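Side-chain contacts in metallo-beta-lactamase (Serratia marcescens, PDB 6K4X), which probably hydrolyses beta-lactam antibiotics with a two-zinc active site, as a subclass B3 metallo-beta-lactamase, and is blocked here by a thiol-carboxylate inhibitor: residues Leu176-Ala181 with Ala194-Ser199; His72-His77 with Asp111-Ser116; Ala202-Ser207 with Ala244-Gly249. One frame throughout, in Å; residues are numbered along the deposited sequence. Where two conformers were deposited one is given.

Contact 1. Residues Leu176-Ala181 with Ala194-Ser199. With D0U (4-azanyl-2-sulfanyl-benzoic acid), chain E.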
ATOM      1  N   LEU A 176      -6.451  -4.845   4.946  1.00  6.51           N
ATOM      2  CA  LEU A 176      -6.991  -5.102   6.277  1.00  6.45           C
ATOM      3  C   LEU A 176      -7.693  -6.461   6.329  1.00  6.77           C
ATOM      4  O   LEU A 176      -8.636  -6.647   7.118  1.00  6.98           O
ATOM      5  CB  LEU A 176      -7.976  -3.997   6.636  1.00  6.70           C
ATOM      6  CG  LEU A 176      -7.433  -2.575   6.587  1.00  7.19           C
ATOM      7  CD1 LEU A 176      -8.522  -1.589   6.972  1.00  8.00           C
ATOM      8  CD2 LEU A 176      -6.196  -2.408   7.462  1.00  9.42           C
ATOM      9  N   THR A 177      -7.263  -7.401   5.482  1.00  6.43           N
ATOM     10  CA  THR A 177      -8.002  -8.621   5.225  1.00  6.44           C
ATOM     11  C   THR A 177      -7.527  -9.771   6.118  1.00  6.29           C
ATOM     12  O   THR A 177      -6.345 -10.126   6.170  1.00  7.12           O
ATOM     13  CB  THR A 177      -7.853  -8.994   3.755  1.00  6.60           C
ATOM     14  OG1 THR A 177      -6.456  -9.032   3.462  1.00  7.71           O
ATOM     15  CG2 THR A 177      -8.578  -8.025   2.849  1.00  7.44           C
ATOM     16  N   ALA A 178      -8.498 -10.439   6.725  1.00  6.44           N
ATOM     17  CA  ALA A 178      -8.309 -11.683   7.470  1.00  7.17           C
ATOM     18  C   ALA A 178      -8.343 -12.841   6.475  1.00  7.87           C
ATOM     19  O   ALA A 178      -9.398 -13.195   5.896  1.00 11.32           O
ATOM     20  CB  ALA A 178      -9.390 -11.838   8.511  1.00  7.55           C
ATOM     21  N   VAL A 179      -7.163 -13.373   6.171  1.00  7.71           N
ATOM     22  CA  VAL A 179      -6.996 -14.502   5.225  1.00  7.52           C
ATOM     23  C   VAL A 179      -5.894 -15.379   5.809  1.00  7.72           C
ATOM     24  O   VAL A 179      -5.008 -14.905   6.487  1.00  8.83           O
ATOM     25  CB  VAL A 179      -6.662 -13.992   3.811  1.00  8.83           C
ATOM     26  CG1 VAL A 179      -5.487 -13.042   3.834  1.00  9.68           C
ATOM     27  CG2 VAL A 179      -6.395 -15.066   2.763  1.00 11.25           C
ATOM     28  N   SER A 180      -5.971 -16.686   5.593  1.00  7.70           N
ATOM     29  CA  SER A 180      -5.000 -17.552   6.246  1.00  7.99           C
ATOM     30  C   SER A 180      -4.776 -18.829   5.454  1.00  7.68           C
ATOM     31  O   SER A 180      -5.529 -19.174   4.561  1.00  8.58           O
ATOM     32  CB  SER A 180      -5.443 -17.901   7.633  1.00  8.37           C
ATOM     33  OG  SER A 180      -6.493 -18.875   7.613  1.00  8.00           O
ATOM     34  N   ALA A 181      -3.750 -19.555   5.890  1.00  7.87           N
ATOM     35  CA  ALA A 181      -3.575 -20.953   5.522  1.00  8.15           C
ATOM     36  C   ALA A 181      -4.726 -21.779   6.110  1.00  8.54           C
ATOM     37  O   ALA A 181      -5.356 -21.399   7.087  1.00  8.10           O
ATOM     38  CB  ALA A 181      -2.250 -21.468   6.045  1.00  8.55           C
ATOM     39  N   ALA A 194      -7.019  -8.646  17.700  1.00  6.47           N
ATOM     40  CA  ALA A 194      -7.006  -7.321  18.278  1.00  6.34           C
ATOM     41  C   ALA A 194      -6.336  -6.330  17.326  1.00  6.72           C
ATOM     42  O   ALA A 194      -6.748  -5.160  17.245  1.00  7.87           O
ATOM     43  CB  ALA A 194      -6.342  -7.359  19.630  1.00  7.02           C
ATOM     44  N   SER A 195      -5.272  -6.760  16.652  1.00  6.76           N
ATOM     45  CA  SER A 195      -4.560  -5.863  15.733  1.00  7.10           C
ATOM     46  C   SER A 195      -5.464  -5.452  14.571  1.00  6.84           C
ATOM     47  O   SER A 195      -5.552  -4.266  14.235  1.00  7.14           O
ATOM     48  CB  SER A 195      -3.325  -6.516  15.215  1.00  8.63           C
ATOM     49  OG  SER A 195      -2.313  -6.550  16.196  1.00 11.51           O
ATOM     50  N   LEU A 196      -6.149  -6.426  13.996  1.00  6.48           N
ATOM     51  CA  LEU A 196      -7.070  -6.138  12.906  1.00  6.29           C
ATOM     52  C   LEU A 196      -8.122  -5.131  13.380  1.00  6.54           C
ATOM     53  O   LEU A 196      -8.435  -4.150  12.700  1.00  6.99           O
ATOM     54  CB  LEU A 196      -7.761  -7.423  12.441  1.00  6.51           C
ATOM     55  CG  LEU A 196      -6.958  -8.301  11.473  1.00  6.83           C
ATOM     56  CD1 LEU A 196      -7.625  -9.646  11.330  1.00  8.17           C
ATOM     57  CD2 LEU A 196      -6.760  -7.638  10.118  1.00  7.70           C
ATOM     58  N   ARG A 197      -8.705  -5.379  14.560  1.00  6.69           N
ATOM     59  CA  ARG A 197      -9.780  -4.508  15.042  1.00  7.09           C
ATOM     60  C   ARG A 197      -9.258  -3.104  15.303  1.00  7.06           C
ATOM     61  O   ARG A 197      -9.950  -2.121  14.985  1.00  7.84           O
ATOM     62  CB  ARG A 197     -10.446  -5.105  16.276  1.00  7.33           C
ATOM     63  CG  ARG A 197     -11.307  -6.300  15.917  1.00  7.70           C
ATOM     64  CD  ARG A 197     -11.872  -6.963  17.147  1.00  8.52           C
ATOM     65  NE  ARG A 197     -12.838  -7.966  16.747  1.00  8.88           N
ATOM     66  CZ  ARG A 197     -13.322  -8.928  17.530  1.00 10.12           C
ATOM     67  NH1 ARG A 197     -14.264  -9.733  17.054  1.00 12.22           N
ATOM     68  NH2 ARG A 197     -12.867  -9.072  18.763  1.00 11.03           N
ATOM     69  N   GLY A 198      -8.065  -2.981  15.875  1.00  7.36           N
ATOM     70  CA  GLY A 198      -7.482  -1.661  16.058  1.00  7.54           C
ATOM     71  C   GLY A 198      -7.254  -0.957  14.724  1.00  7.07           C
ATOM     72  O   GLY A 198      -7.403   0.260  14.614  1.00  8.01           O
ATOM     73  N   SER A 199      -6.883  -1.718  13.693  1.00  6.51           N
ATOM     74  CA  SER A 199      -6.645  -1.154  12.375  1.00  6.23           C
ATOM     75  C   SER A 199      -7.940  -0.677  11.710  1.00  6.42           C
ATOM     76  O   SER A 199      -7.933   0.379  11.083  1.00  7.26           O
ATOM     77  CB  SER A 199      -5.888  -2.121  11.522  1.00  6.70           C
ATOM     78  OG  SER A 199      -4.607  -2.292  12.066  1.00  7.25           O
TER
HETATM   79  O2  D0U E 304      -3.545  -7.906   0.258  1.00  6.85           O
HETATM   80  C7  D0U E 304      -4.538  -8.623   0.509  1.00  6.52           C
HETATM   81  O1  D0U E 304      -5.606  -8.145   0.990  1.00  7.73           O
HETATM   82  C3  D0U E 304      -4.507 -10.092   0.274  1.00  6.68           C
HETATM   83  C2  D0U E 304      -5.761 -10.759   0.350  1.00  7.58           C
HETATM   84  C4  D0U E 304      -3.339 -10.816  -0.025  1.00  6.72           C
HETATM   85  S1  D0U E 304      -1.755 -10.238  -0.282  1.00  6.27           S
HETATM   86  C5  D0U E 304      -3.480 -12.212  -0.195  1.00  7.61           C
HETATM   87  C6  D0U E 304      -4.706 -12.873  -0.102  1.00  8.26           C
HETATM   88  N1  D0U E 304      -4.805 -14.242  -0.314  1.00 11.20           N
HETATM   89  C1  D0U E 304      -5.830 -12.136   0.145  1.00  8.04           C
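Thr177 OG1, one residue past the Leu176 that packs on Leu196, donates a 2.8 Å hydrogen bond to O1 of the inhibitor's carboxylate. Residues 176-181 form an active-site loop of the metallo-beta-lactamase fold, leaving strand 166-173 and running along the pocket with helix 190-205 behind it. The loop therefore has two faces: Thr177 and Val179 serve the ligand, while Leu176 and Ala178 serve the helix. The CB of Thr177 already points away from the helix, and chi1 of 53°, with OG1 between backbone N and carbonyl carbon, then brings the hydroxyl to the inhibitor's O1; Ser175 OG gives the ligand a second hydrogen bond. Val179 closes on the other end of the same molecule, its CG1 lying 3.8 Å from ring carbon C1 and its CG2 3.6 Å from the amino nitrogen N1.

On the rear side no hydrogen bond crosses to the helix. Leu196 splits its branches, CD1 touching Ala178 CB at 4.0 Å and CD2 set against a backbone carbonyl, 3.7 Å from Leu176 O. Ser199 meets Leu176 through CB, while its OG is hydrogen-bonded to the carbonyl O of Pro148. Leu176 is buried between helix 190-205 (Val203) and helix 241-260 (Ile245), with CD1 against both residues. Its CD2 ends 4.1 Å from Ser199 CB.

Contact 2. Residues His72-His77 with Asp111-Ser116. With ZN (zinc ion), chain B; ZN (zinc ion), chain C; D0U (4-azanyl-2-sulfanyl-benzoic acid), chain E.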
ATOM      1  N   HIS A  72       2.744  -3.676   3.050  1.00  6.08           N
ATOM      2  CA  HIS A  72       3.055  -4.900   3.742  1.00  6.12           C
ATOM      3  C   HIS A  72       3.844  -5.848   2.846  1.00  5.92           C
ATOM      4  O   HIS A  72       3.898  -5.722   1.625  1.00  6.14           O
ATOM      5  CB  HIS A  72       1.812  -5.579   4.345  1.00  6.17           C
ATOM      6  CG  HIS A  72       0.925  -6.262   3.361  1.00  5.40           C
ATOM      7  ND1 HIS A  72      -0.132  -5.640   2.766  1.00  6.39           N
ATOM      8  CD2 HIS A  72       0.925  -7.533   2.884  1.00  5.59           C
ATOM      9  CE1 HIS A  72      -0.765  -6.500   1.984  1.00  6.54           C
ATOM     10  NE2 HIS A  72      -0.125  -7.697   2.007  1.00  6.27           N
ATOM     11  N   SER A  73       4.445  -6.836   3.516  1.00  6.30           N
ATOM     12  CA  SER A  73       5.515  -7.666   2.979  1.00  6.29           C
ATOM     13  C   SER A  73       4.994  -9.003   2.454  1.00  6.37           C
ATOM     14  O   SER A  73       5.428 -10.065   2.915  1.00  7.17           O
ATOM     15  CB  SER A  73       6.540  -7.850   4.059  1.00  7.05           C
ATOM     16  OG  SER A  73       5.939  -8.254   5.286  1.00  8.42           O
ATOM     17  N   HIS A  74       4.099  -8.927   1.451  1.00  6.13           N
ATOM     18  CA  HIS A  74       3.746 -10.096   0.646  1.00  6.40           C
ATOM     19  C   HIS A  74       4.168  -9.830  -0.794  1.00  6.34           C
ATOM     20  O   HIS A  74       4.350  -8.683  -1.198  1.00  6.80           O
ATOM     21  CB  HIS A  74       2.248 -10.401   0.692  1.00  6.21           C
ATOM     22  CG  HIS A  74       1.789 -10.831   2.042  1.00  6.29           C
ATOM     23  ND1 HIS A  74       0.511 -10.674   2.486  1.00  6.37           N
ATOM     24  CD2 HIS A  74       2.465 -11.473   3.017  1.00  6.37           C
ATOM     25  CE1 HIS A  74       0.436 -11.179   3.698  1.00  5.70           C
ATOM     26  NE2 HIS A  74       1.605 -11.674   4.045  1.00  6.36           N
ATOM     27  N   GLU A  75       4.357 -10.912  -1.538  1.00  6.33           N
ATOM     28  CA  GLU A  75       4.968 -10.870  -2.864  1.00  6.79           C
ATOM     29  C   GLU A  75       4.223  -9.952  -3.834  1.00  6.86           C
ATOM     30  O   GLU A  75       4.839  -9.449  -4.774  1.00  7.69           O
ATOM     31  CB  GLU A  75       5.091 -12.281  -3.424  1.00  9.05           C
ATOM     32  CG  GLU A  75       3.765 -12.913  -3.834  1.00 11.99           C
ATOM     33  CD  GLU A  75       3.765 -14.278  -4.511  1.00 17.15           C
ATOM     34  OE1 GLU A  75       4.657 -14.518  -5.333  1.00 21.91           O
ATOM     35  OE2 GLU A  75       2.849 -15.094  -4.231  1.00 21.51           O
ATOM     36  N   ASP A  76       2.913  -9.816  -3.704  1.00  5.54           N
ATOM     37  CA  ASP A  76       2.149  -9.010  -4.643  1.00  6.02           C
ATOM     38  C   ASP A  76       2.410  -7.502  -4.490  1.00  5.95           C
ATOM     39  O   ASP A  76       2.292  -6.781  -5.481  1.00  7.04           O
ATOM     40  CB  ASP A  76       0.660  -9.331  -4.577  1.00  5.94           C
ATOM     41  CG  ASP A  76      -0.023  -9.213  -3.231  1.00  5.90           C
ATOM     42  OD1 ASP A  76       0.646  -9.415  -2.192  1.00  7.21           O
ATOM     43  OD2 ASP A  76      -1.248  -8.954  -3.241  1.00  6.36           O
ATOM     44  N   HIS A  77       2.689  -7.033  -3.269  1.00  5.78           N
ATOM     45  CA  HIS A  77       2.928  -5.604  -3.045  1.00  6.14           C
ATOM     46  C   HIS A  77       4.417  -5.283  -2.999  1.00  5.70           C
ATOM     47  O   HIS A  77       4.831  -4.153  -3.320  1.00  6.44           O
ATOM     48  CB  HIS A  77       2.270  -5.151  -1.744  1.00  6.49           C
ATOM     49  CG  HIS A  77       0.836  -5.543  -1.694  1.00  6.78           C
ATOM     50  ND1 HIS A  77      -0.157  -4.881  -2.406  1.00  6.02           N
ATOM     51  CD2 HIS A  77       0.246  -6.615  -1.123  1.00  6.17           C
ATOM     52  CE1 HIS A  77      -1.293  -5.541  -2.226  1.00  6.14           C
ATOM     53  NE2 HIS A  77      -1.082  -6.617  -1.473  1.00  6.12           N
ATOM     54  N   ASP A 111       2.559 -14.829  10.562  1.00  8.99           N
ATOM     55  CA  ASP A 111       1.642 -14.397   9.496  1.00  7.89           C
ATOM     56  C   ASP A 111       0.534 -15.429   9.372  1.00  7.87           C
ATOM     57  O   ASP A 111       0.821 -16.612   9.234  1.00  8.18           O
ATOM     58  CB  ASP A 111       2.420 -14.242   8.197  1.00  7.96           C
ATOM     59  CG  ASP A 111       1.643 -13.574   7.078  1.00  7.39           C
ATOM     60  OD1 ASP A 111       0.518 -14.006   6.783  1.00  7.64           O
ATOM     61  OD2 ASP A 111       2.200 -12.622   6.505  1.00  7.75           O
ATOM     62  N   PRO A 112      -0.757 -15.041   9.425  1.00  8.04           N
ATOM     63  CA  PRO A 112      -1.830 -16.021   9.270  1.00  7.57           C
ATOM     64  C   PRO A 112      -1.719 -16.871   7.999  1.00  6.69           C
ATOM     65  O   PRO A 112      -2.175 -18.009   7.999  1.00  7.47           O
ATOM     66  CB  PRO A 112      -3.090 -15.155   9.230  1.00  8.35           C
ATOM     67  CG  PRO A 112      -2.720 -13.942  10.073  1.00  9.60           C
ATOM     68  CD  PRO A 112      -1.267 -13.696   9.737  1.00  8.66           C
ATOM     69  N   GLN A 113      -1.126 -16.332   6.926  1.00  7.03           N
ATOM     70  CA  GLN A 113      -0.953 -17.085   5.697  1.00  7.04           C
ATOM     71  C   GLN A 113       0.294 -17.969   5.694  1.00  7.24           C
ATOM     72  O   GLN A 113       0.526 -18.677   4.705  1.00  8.09           O
ATOM     73  CB  GLN A 113      -0.942 -16.140   4.497  1.00  6.61           C
ATOM     74  CG  GLN A 113      -2.288 -15.505   4.220  1.00  7.33           C
ATOM     75  CD  GLN A 113      -2.216 -14.637   2.991  1.00  7.31           C
ATOM     76  OE1 GLN A 113      -2.272 -15.129   1.863  1.00  9.22           O
ATOM     77  NE2 GLN A 113      -2.022 -13.341   3.162  1.00  8.06           N
ATOM     78  N   PHE A 114       1.107 -17.955   6.744  1.00  7.01           N
ATOM     79  CA  PHE A 114       2.313 -18.764   6.764  1.00  7.72           C
ATOM     80  C   PHE A 114       1.969 -20.231   6.492  1.00  8.15           C
ATOM     81  O   PHE A 114       1.062 -20.820   7.115  1.00  9.25           O
ATOM     82  CB  PHE A 114       3.005 -18.660   8.120  1.00  7.99           C
ATOM     83  CG  PHE A 114       4.321 -19.384   8.190  1.00  8.65           C
ATOM     84  CD1 PHE A 114       5.478 -18.787   7.710  1.00 10.09           C
ATOM     85  CD2 PHE A 114       4.402 -20.647   8.746  1.00  9.96           C
ATOM     86  CE1 PHE A 114       6.699 -19.442   7.800  1.00 11.47           C
ATOM     87  CE2 PHE A 114       5.622 -21.309   8.798  1.00 10.79           C
ATOM     88  CZ  PHE A 114       6.767 -20.705   8.336  1.00 11.90           C
ATOM     89  N   GLY A 115       2.714 -20.808   5.551  1.00  8.71           N
ATOM     90  CA  GLY A 115       2.449 -22.149   5.022  1.00 10.51           C
ATOM     91  C   GLY A 115       1.958 -22.086   3.592  1.00 11.14           C
ATOM     92  O   GLY A 115       2.026 -23.090   2.855  1.00 14.47           O
ATOM     93  N   SER A 116       1.455 -20.917   3.184  1.00 10.09           N
ATOM     94  CA  SER A 116       0.799 -20.767   1.899  0.50  9.86           C
ATOM     95  C   SER A 116       1.375 -19.589   1.105  1.00 10.47           C
ATOM     96  O   SER A 116       0.927 -19.320  -0.004  1.00 13.67           O
ATOM     97  CB  SER A 116      -0.698 -20.636   2.058  0.50  9.24           C
ATOM     98  OG  SER A 116      -1.049 -19.368   2.596  0.50  8.83           O
TER
HETATM   99 ZN    ZN B 301      -1.010  -9.494   1.737  1.00  6.27          ZN
HETATM  100 ZN    ZN C 302      -2.222  -8.293  -1.544  1.00  6.45          ZN
HETATM  101  O2  D0U E 304      -3.545  -7.906   0.258  1.00  6.85           O
HETATM  102  C7  D0U E 304      -4.538  -8.623   0.509  1.00  6.52           C
HETATM  103  O1  D0U E 304      -5.606  -8.145   0.990  1.00  7.73           O
HETATM  104  C3  D0U E 304      -4.507 -10.092   0.274  1.00  6.68           C
HETATM  105  C2  D0U E 304      -5.761 -10.759   0.350  1.00  7.58           C
HETATM  106  C4  D0U E 304      -3.339 -10.816  -0.025  1.00  6.72           C
HETATM  107  S1  D0U E 304      -1.755 -10.238  -0.282  1.00  6.27           S
HETATM  108  C5  D0U E 304      -3.480 -12.212  -0.195  1.00  7.61           C
HETATM  109  C6  D0U E 304      -4.706 -12.873  -0.102  1.00  8.26           C
HETATM  110  N1  D0U E 304      -4.805 -14.242  -0.314  1.00 11.20           N
HETATM  111  C1  D0U E 304      -5.830 -12.136   0.145  1.00  8.04           C
HETATM  112  O   HOH W   1       4.671 -11.081   6.080  1.00 14.29           O
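The imidazole of His74 meets its partners mostly at the edge: Asp111 OD2 and the inhibitor's S1 both lie near the ring plane, whereas the Gln113 amide nitrogen approaches obliquely. At the edge, NE2 donates a nearly straight 2.7 Å hydrogen bond (171°) to the syn side of Asp111 OD2, with ring and carboxylate planes 45° apart. The other nitrogen, ND1, binds the first zinc at 2.1 Å, so the ring is pinned at both nitrogens and its rotation is fixed. This is the HxHxDH motif of the superfamily: His72 and His74 join His150 on the first zinc, Asp76 and His77 join His215 on the second, and the ligand's sulfur S1, probably a thiolate, bridges the two metals.

Asp111 is in turn a positioned second-shell residue. Its OD1 accepts from the backbone N of Gln113 at 2.9 Å, an Asx turn, while a water donates to OD2 at 2.9 Å. Gln113 then stretches, extended beyond CG, to set NE2 3.3 Å from His74 CE1, its amide nearly perpendicular to the ring, and OE1 3.5 Å from the inhibitor's N1. His74 itself is the N-cap residue of helix 75-78, a short way beyond strand 65-69; residues 111-116 belong to the loop joining helix 99-104 to strand 126-129, and Ser73 rests on that helix.

Contact 3. Residues Ala202-Ser207 with Ala244-Gly249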
ATOM      1  N   ALA A 202      -8.553   2.612  13.338  1.00  7.30           N
ATOM      2  CA  ALA A 202      -7.649   3.668  12.916  1.00  8.04           C
ATOM      3  C   ALA A 202      -8.024   4.152  11.511  1.00  8.40           C
ATOM      4  O   ALA A 202      -8.032   5.358  11.221  1.00  8.67           O
ATOM      5  CB  ALA A 202      -6.223   3.193  12.966  1.00  8.31           C
ATOM      6  N   VAL A 203      -8.273   3.215  10.597  1.00  7.47           N
ATOM      7  CA  VAL A 203      -8.494   3.586   9.213  1.00  7.26           C
ATOM      8  C   VAL A 203      -9.818   4.346   9.056  1.00  7.58           C
ATOM      9  O   VAL A 203      -9.896   5.320   8.300  1.00  7.80           O
ATOM     10  CB  VAL A 203      -8.387   2.358   8.293  1.00  7.40           C
ATOM     11  CG1 VAL A 203      -8.852   2.661   6.886  1.00  8.14           C
ATOM     12  CG2 VAL A 203      -6.951   1.857   8.288  1.00  7.43           C
ATOM     13  N   GLU A 204     -10.855   3.943   9.785  1.00  7.80           N
ATOM     14  CA  GLU A 204     -12.149   4.628   9.661  1.00  8.67           C
ATOM     15  C   GLU A 204     -12.103   6.012  10.328  1.00  9.74           C
ATOM     16  O   GLU A 204     -13.083   6.778  10.182  1.00 13.51           O
ATOM     17  CB  GLU A 204     -13.306   3.736  10.127  1.00  9.94           C
ATOM     18  CG  GLU A 204     -13.379   3.518  11.616  1.00 10.04           C
ATOM     19  CD  GLU A 204     -14.170   2.285  12.042  1.00  9.62           C
ATOM     20  OE1 GLU A 204     -14.794   1.615  11.182  1.00 11.11           O
ATOM     21  OE2 GLU A 204     -14.195   2.022  13.243  1.00 11.62           O
ATOM     22  N   LYS A 205     -11.036   6.373  11.038  1.00  8.99           N
ATOM     23  CA  LYS A 205     -10.874   7.728  11.596  1.00  9.73           C
ATOM     24  C   LYS A 205      -9.957   8.616  10.745  1.00  9.05           C
ATOM     25  O   LYS A 205      -9.865   9.814  11.011  1.00 10.91           O
ATOM     26  CB  LYS A 205     -10.311   7.633  13.014  1.00 11.49           C
ATOM     27  CG  LYS A 205     -11.275   7.079  14.050  1.00 13.98           C
ATOM     28  CD  LYS A 205     -10.587   6.908  15.387  1.00 19.04           C
ATOM     29  CE  LYS A 205     -11.397   6.099  16.373  1.00 26.01           C
ATOM     30  NZ  LYS A 205     -12.660   6.792  16.713  1.00 30.44           N
ATOM     31  N   LEU A 206      -9.247   8.070   9.751  1.00  8.54           N
ATOM     32  CA  LEU A 206      -8.303   8.882   8.965  1.00  9.16           C
ATOM     33  C   LEU A 206      -9.045   9.993   8.227  1.00  8.92           C
ATOM     34  O   LEU A 206     -10.092   9.799   7.662  1.00  9.73           O
ATOM     35  CB  LEU A 206      -7.593   8.013   7.923  1.00  8.64           C
ATOM     36  CG  LEU A 206      -6.570   7.022   8.467  1.00  8.40           C
ATOM     37  CD1 LEU A 206      -6.065   6.111   7.373  1.00  9.21           C
ATOM     38  CD2 LEU A 206      -5.404   7.720   9.135  1.00  9.87           C
ATOM     39  N   SER A 207      -8.401  11.153   8.144  1.00  9.47           N
ATOM     40  CA  SER A 207      -8.724  12.168   7.143  0.50 10.36           C
ATOM     41  C   SER A 207      -8.465  11.568   5.757  1.00  9.03           C
ATOM     42  O   SER A 207      -7.348  11.180   5.464  1.00 11.13           O
ATOM     43  CB  SER A 207      -7.891  13.414   7.366  0.50 10.96           C
ATOM     44  OG  SER A 207      -8.093  13.949   8.668  0.50 13.89           O
ATOM     45  N   ALA A 244     -15.242   2.879   4.405  1.00  7.50           N
ATOM     46  CA  ALA A 244     -15.743   1.713   3.686  1.00  7.52           C
ATOM     47  C   ALA A 244     -14.716   0.575   3.661  1.00  7.29           C
ATOM     48  O   ALA A 244     -15.083  -0.597   3.807  1.00  7.40           O
ATOM     49  CB  ALA A 244     -16.163   2.070   2.277  1.00  8.38           C
ATOM     50  N   ILE A 245     -13.446   0.882   3.428  1.00  7.04           N
ATOM     51  CA  ILE A 245     -12.399  -0.138   3.452  1.00  7.20           C
ATOM     52  C   ILE A 245     -12.356  -0.794   4.837  1.00  6.71           C
ATOM     53  O   ILE A 245     -12.305  -2.013   4.947  1.00  7.21           O
ATOM     54  CB  ILE A 245     -11.037   0.473   3.086  1.00  7.46           C
ATOM     55  CG1 ILE A 245     -11.060   0.967   1.638  1.00  8.23           C
ATOM     56  CG2 ILE A 245      -9.901  -0.518   3.333  1.00  8.42           C
ATOM     57  CD1 ILE A 245      -9.838   1.750   1.250  1.00  9.33           C
ATOM     58  N   ALA A 246     -12.446   0.013   5.886  1.00  7.29           N
ATOM     59  CA  ALA A 246     -12.450  -0.501   7.240  1.00  7.78           C
ATOM     60  C   ALA A 246     -13.669  -1.397   7.476  1.00  7.23           C
ATOM     61  O   ALA A 246     -13.568  -2.450   8.118  1.00  7.47           O
ATOM     62  CB  ALA A 246     -12.401   0.633   8.235  1.00  8.25           C
ATOM     63  N   ALA A 247     -14.846  -0.951   7.029  1.00  7.16           N
ATOM     64  CA  ALA A 247     -16.076  -1.720   7.218  1.00  7.37           C
ATOM     65  C   ALA A 247     -15.965  -3.068   6.521  1.00  7.05           C
ATOM     66  O   ALA A 247     -16.439  -4.075   7.041  1.00  7.09           O
ATOM     67  CB  ALA A 247     -17.271  -0.946   6.739  1.00  8.11           C
ATOM     68  N   ALA A 248     -15.391  -3.089   5.326  1.00  7.20           N
ATOM     69  CA  ALA A 248     -15.263  -4.355   4.607  1.00  7.18           C
ATOM     70  C   ALA A 248     -14.277  -5.278   5.333  1.00  6.37           C
ATOM     71  O   ALA A 248     -14.457  -6.498   5.353  1.00  6.82           O
ATOM     72  CB  ALA A 248     -14.818  -4.121   3.193  1.00  8.04           C
ATOM     73  N   GLY A 249     -13.210  -4.707   5.879  1.00  6.83           N
ATOM     74  CA  GLY A 249     -12.267  -5.466   6.687  1.00  6.56           C
ATOM     75  C   GLY A 249     -12.961  -6.099   7.890  1.00  6.33           C
ATOM     76  O   GLY A 249     -12.842  -7.312   8.166  1.00  6.21           O
TER
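Glu204 and Val203 both press on the single methyl of Ala246, where helix 190-205 packs against helix 241-260 in the alpha-beta/beta-alpha sandwich of metallo-beta-lactamases. An alanine at the crossing lets the backbones come close: the alpha carbons of Glu204 and Ala246 are 5.7 Å apart. The tightest touch is between the two CB atoms of Glu204 and Ala246, at 3.7 Å.

Beyond CB, Glu204 sets CG between its backbone N and carbonyl carbon (chi1 72°) and then runs extended. That shape carries the carboxylate across the Ala246 methyl toward Arg250, one helical turn further along the second helix, and the OE1 to Arg250 salt bridge ties the two helices together at the edge of the apolar patch. Val203 lies on the more buried side. With CG1 anti to the backbone N (chi1 170°), that branch reaches the Ala246 methyl at 4.3 Å, and the residue also packs on Thr147 and Leu176. Ile245, next to Ala246, sets helix 241-260 against Ala173, and Leu206, just past the end of helix 190-205, packs on Val171 of the same strand, 166-173. At the outer end, Glu204 OE1 passes 3.9 Å from Ala246 CB.

In the fold
From the N terminus, contact 2 comes first: it closes the loop from residues 72-77 to 111-116, which takes in helices 81-88 and 99-104 and strand 91-95. Contact 1 follows with a short closure of loop 176-181 onto helix 190-205, and contact 3 then spans from the end of that helix to helix 241-260. The three are in series; none encloses or crosses another. Contacts 1 and 2 both touch the inhibitor and meet where Ala181 N probably hydrogen-bonds to Pro112 O. Contacts 1 and 3 share helix 190-205 and join through Leu176, whereas contacts 2 and 3 do not touch, their nearest atoms about 11 Å apart.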